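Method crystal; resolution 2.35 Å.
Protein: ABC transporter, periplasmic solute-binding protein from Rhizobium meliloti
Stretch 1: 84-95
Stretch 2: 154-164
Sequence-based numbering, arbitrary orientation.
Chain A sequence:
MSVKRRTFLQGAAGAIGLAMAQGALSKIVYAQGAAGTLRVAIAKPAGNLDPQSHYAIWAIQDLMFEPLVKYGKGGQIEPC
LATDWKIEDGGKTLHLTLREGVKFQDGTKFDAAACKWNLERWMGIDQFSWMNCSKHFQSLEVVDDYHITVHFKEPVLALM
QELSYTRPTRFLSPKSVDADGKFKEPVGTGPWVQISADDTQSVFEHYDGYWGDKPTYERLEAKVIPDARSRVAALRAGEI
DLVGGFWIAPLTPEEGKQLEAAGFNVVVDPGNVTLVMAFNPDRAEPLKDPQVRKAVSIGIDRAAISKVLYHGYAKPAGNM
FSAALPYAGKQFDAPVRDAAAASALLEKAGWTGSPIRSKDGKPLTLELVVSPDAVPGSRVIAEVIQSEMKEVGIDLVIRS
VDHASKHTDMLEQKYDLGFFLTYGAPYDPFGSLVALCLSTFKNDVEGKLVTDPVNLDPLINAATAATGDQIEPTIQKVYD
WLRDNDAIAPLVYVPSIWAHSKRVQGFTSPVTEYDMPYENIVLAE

Stretch 1, residues 84-95: DWKIEDGGKTLH
Stretch 2 154-164: EPVLALMQELS

Residues 84-88 and 93-95 form two antiparallel strands of a hairpin. Lys86 and His95 pair through N-H to O hydrogen bonds in both directions, as do Glu88 and Thr93, with N to O distances of 2.7-2.9 Å in these two pairs. The turn carries three positive phi values: Asp89 (64/43), Gly90 (59/35) and Gly91 (92/8); Lys92 (-101/-5) leads back into the strand. In the second stretch, Glu154 to Leu157 are extended, Ala158 (50/46) is the N-cap, and a short helix begins at Leu159, with Glu162 N hydrogen-bonded to Ala158 O at 3.1 Å.

The backbones approach most closely at the turn, where Gly91 CA lies 4.4 Å from Pro155 CA. Gly90, whose positive phi favours glycine, places O 3.1 Å from Pro155 CG; Gly91 O is 3.6 Å from Val156 N. Glycine suits position 91 doubly: a CB would jam against the preceding carbonyl and lie 3.2 Å from Pro155 CB. Beside it, Lys92 (m, t) lays its aliphatic CG 3.9 Å from Pro155 CD.

Alternation along the strands directs Trp85, Ile87 and Leu94 toward the helix, while Lys86 and Thr93 point away. Selenomethionine Met160 (chi1 m, chi2 -32°, chi3 m), long and flexible, reaches all three. Its polarised methyl CE suits the electron-rich face of the Trp85 (chi1 p, chi2 98°) five-membered ring, 3.5 Å from the centroid and 11° off the normal, a CH-pi contact; SE lies obliquely, 4.3 Å from that centroid. Branched apolar side chains fill the remaining space by van der Waals contact: Ile87 (m, t) brings CD1 to 4.0 Å from Met160 CG and 4.1 Å from Leu159 CD2, and Leu94 (t, p) spreads its methyls, CD1 3.8 Å from Met160 SE, CD2 3.8 Å from Leu163 CD1 and 4.1 Å from Leu159 CD2. No hydrogen bond joins the modelled atoms of the two stretches.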

# COMPACT_ATOMS: atom_id res chain seq x y z
N ASP A 84 16.54 -18.97 1.86
CA ASP A 84 17.49 -18.07 2.42
C ASP A 84 18.09 -17.22 1.32
O ASP A 84 17.94 -17.52 0.12
CB ASP A 84 18.59 -18.84 3.16
CG ASP A 84 19.44 -17.94 4.03
OD1 ASP A 84 18.90 -17.00 4.70
OD2 ASP A 84 20.65 -18.15 4.02
N TRP A 85 18.73 -16.13 1.75
CA TRP A 85 19.34 -15.17 0.85
C TRP A 85 20.41 -14.32 1.54
O TRP A 85 20.44 -14.17 2.76
CB TRP A 85 18.25 -14.27 0.28
CG TRP A 85 17.40 -13.53 1.30
CD1 TRP A 85 17.56 -12.23 1.72
CD2 TRP A 85 16.22 -14.03 1.96
NE1 TRP A 85 16.56 -11.90 2.61
CE2 TRP A 85 15.73 -12.98 2.78
CE3 TRP A 85 15.53 -15.26 1.94
CZ2 TRP A 85 14.60 -13.14 3.60
CZ3 TRP A 85 14.40 -15.41 2.74
CH2 TRP A 85 13.94 -14.37 3.55
N LYS A 86 21.31 -13.77 0.74
CA LYS A 86 22.37 -12.95 1.26
C LYS A 86 22.58 -11.84 0.27
O LYS A 86 22.68 -12.09 -0.93
CB LYS A 86 23.64 -13.74 1.49
CG LYS A 86 24.66 -13.07 2.44
N ILE A 87 22.59 -10.62 0.77
CA ILE A 87 22.86 -9.46 -0.04
C ILE A 87 24.29 -9.00 0.22
O ILE A 87 24.58 -8.65 1.35
CB ILE A 87 21.89 -8.33 0.27
CG1 ILE A 87 20.48 -8.75 -0.16
CG2 ILE A 87 22.31 -7.07 -0.46
CD1 ILE A 87 19.40 -7.79 0.22
N GLU A 88 25.13 -8.94 -0.82
CA GLU A 88 26.55 -8.46 -0.69
C GLU A 88 26.94 -7.40 -1.73
O GLU A 88 26.14 -7.04 -2.60
CB GLU A 88 27.50 -9.65 -0.87
CG GLU A 88 27.42 -10.66 0.26
CD GLU A 88 28.26 -11.91 -0.01
OE1 GLU A 88 28.84 -12.04 -1.12
OE2 GLU A 88 28.34 -12.76 0.91
N ASP A 89 28.19 -6.92 -1.63
CA ASP A 89 28.80 -5.95 -2.57
C ASP A 89 28.06 -4.62 -2.51
O ASP A 89 27.75 -4.00 -3.54
CB ASP A 89 28.83 -6.50 -4.00
N GLY A 90 27.75 -4.20 -1.29
CA GLY A 90 27.05 -2.96 -1.06
C GLY A 90 25.71 -2.96 -1.76
O GLY A 90 25.26 -1.92 -2.26
N GLY A 91 25.06 -4.12 -1.81
CA GLY A 91 23.71 -4.25 -2.39
C GLY A 91 23.66 -4.62 -3.87
O GLY A 91 22.59 -4.61 -4.49
N LYS A 92 24.80 -4.95 -4.43
CA LYS A 92 24.90 -5.21 -5.87
C LYS A 92 24.93 -6.72 -6.21
O LYS A 92 24.90 -7.10 -7.38
CB LYS A 92 26.14 -4.52 -6.44
CG LYS A 92 26.27 -3.02 -6.16
CD LYS A 92 27.70 -2.54 -6.51
N THR A 93 24.96 -7.57 -5.19
CA THR A 93 24.99 -9.01 -5.34
C THR A 93 23.94 -9.64 -4.47
O THR A 93 23.85 -9.30 -3.32
CB THR A 93 26.32 -9.55 -4.83
OG1 THR A 93 27.38 -8.71 -5.31
CG2 THR A 93 26.53 -10.97 -5.29
N LEU A 94 23.16 -10.56 -5.02
CA LEU A 94 22.16 -11.30 -4.22
C LEU A 94 22.33 -12.81 -4.37
O LEU A 94 22.28 -13.31 -5.49
CB LEU A 94 20.75 -10.90 -4.66
CG LEU A 94 19.59 -11.75 -4.14
CD1 LEU A 94 19.35 -11.62 -2.65
CD2 LEU A 94 18.34 -11.37 -4.89
N HIS A 95 22.54 -13.50 -3.25
CA HIS A 95 22.70 -14.94 -3.25
C HIS A 95 21.44 -15.50 -2.76
O HIS A 95 20.88 -15.01 -1.77
CB HIS A 95 23.83 -15.41 -2.33
CG HIS A 95 25.17 -14.83 -2.68
ND1 HIS A 95 25.80 -15.08 -3.88
CD2 HIS A 95 25.99 -14.00 -1.99
CE1 HIS A 95 26.95 -14.43 -3.92
NE2 HIS A 95 27.09 -13.77 -2.78
N GLU A 154 24.10 -1.27 -9.79
CA GLU A 154 24.08 -0.40 -8.62
C GLU A 154 23.30 -1.06 -7.47
O GLU A 154 22.55 -2.03 -7.68
CB GLU A 154 23.39 0.93 -8.92
CG GLU A 154 23.76 1.63 -10.21
CD GLU A 154 23.16 3.04 -10.28
OE1 GLU A 154 22.18 3.36 -9.54
OE2 GLU A 154 23.69 3.84 -11.09
N PRO A 155 23.46 -0.54 -6.24
CA PRO A 155 22.64 -1.05 -5.16
C PRO A 155 21.15 -0.86 -5.48
O PRO A 155 20.77 0.08 -6.19
CB PRO A 155 23.05 -0.21 -3.96
CG PRO A 155 24.47 0.26 -4.29
CD PRO A 155 24.47 0.44 -5.77
N VAL A 156 20.34 -1.79 -5.00
CA VAL A 156 18.95 -1.85 -5.31
C VAL A 156 18.21 -1.54 -4.03
O VAL A 156 18.25 -2.30 -3.10
CB VAL A 156 18.56 -3.23 -5.84
CG1 VAL A 156 17.06 -3.37 -6.02
CG2 VAL A 156 19.29 -3.49 -7.15
N LEU A 157 17.61 -0.36 -4.00
CA LEU A 157 16.73 0.07 -2.91
C LEU A 157 15.61 -0.97 -2.73
O LEU A 157 15.03 -1.42 -3.71
CB LEU A 157 16.13 1.41 -3.32
CG LEU A 157 15.26 2.16 -2.37
CD1 LEU A 157 15.99 2.42 -1.04
CD2 LEU A 157 14.88 3.47 -3.04
N ALA A 158 15.37 -1.38 -1.49
CA ALA A 158 14.25 -2.26 -1.15
C ALA A 158 14.18 -3.50 -2.05
O ALA A 158 13.12 -3.87 -2.57
CB ALA A 158 12.93 -1.48 -1.26
N LEU A 159 15.32 -4.13 -2.25
CA LEU A 159 15.44 -5.26 -3.16
C LEU A 159 14.46 -6.38 -2.82
O LEU A 159 13.62 -6.73 -3.63
CB LEU A 159 16.89 -5.76 -3.17
CG LEU A 159 17.17 -7.07 -3.94
CD1 LEU A 159 16.77 -7.03 -5.40
CD2 LEU A 159 18.65 -7.40 -3.82
N MSE A 160 14.60 -6.94 -1.64
CA MSE A 160 13.78 -8.04 -1.19
C MSE A 160 12.31 -7.74 -1.20
O MSE A 160 11.48 -8.60 -1.52
CB MSE A 160 14.18 -8.36 0.24
CG MSE A 160 15.60 -8.87 0.44
SE MSE A 160 16.31 -9.95 -1.05
CE MSE A 160 15.25 -11.62 -0.89
N GLN A 161 11.96 -6.52 -0.85
CA GLN A 161 10.56 -6.10 -0.88
C GLN A 161 9.97 -6.23 -2.33
O GLN A 161 8.83 -6.64 -2.54
CB GLN A 161 10.46 -4.65 -0.35
CG GLN A 161 9.22 -4.34 0.45
CD GLN A 161 9.36 -3.11 1.33
OE1 GLN A 161 10.16 -3.10 2.27
NE2 GLN A 161 8.60 -2.07 1.02
N GLU A 162 10.76 -5.80 -3.31
CA GLU A 162 10.32 -5.76 -4.68
C GLU A 162 10.11 -7.18 -5.15
O GLU A 162 9.25 -7.43 -6.01
CB GLU A 162 11.37 -5.08 -5.57
CG GLU A 162 11.35 -3.55 -5.56
CD GLU A 162 12.23 -2.91 -6.67
OE1 GLU A 162 12.91 -3.64 -7.45
OE2 GLU A 162 12.23 -1.65 -6.80
N LEU A 163 10.90 -8.10 -4.60
CA LEU A 163 10.84 -9.48 -5.03
C LEU A 163 9.65 -10.20 -4.41
O LEU A 163 9.36 -11.35 -4.75
CB LEU A 163 12.14 -10.23 -4.68
CG LEU A 163 13.44 -9.85 -5.46
CD1 LEU A 163 14.69 -10.49 -4.85
CD2 LEU A 163 13.36 -10.19 -6.92
N SER A 164 9.00 -9.54 -3.45
CA SER A 164 7.74 -10.04 -2.87
C SER A 164 6.53 -9.70 -3.75
O SER A 164 5.49 -10.20 -3.50
CB SER A 164 7.51 -9.50 -1.50
OG SER A 164 7.15 -8.12 -1.56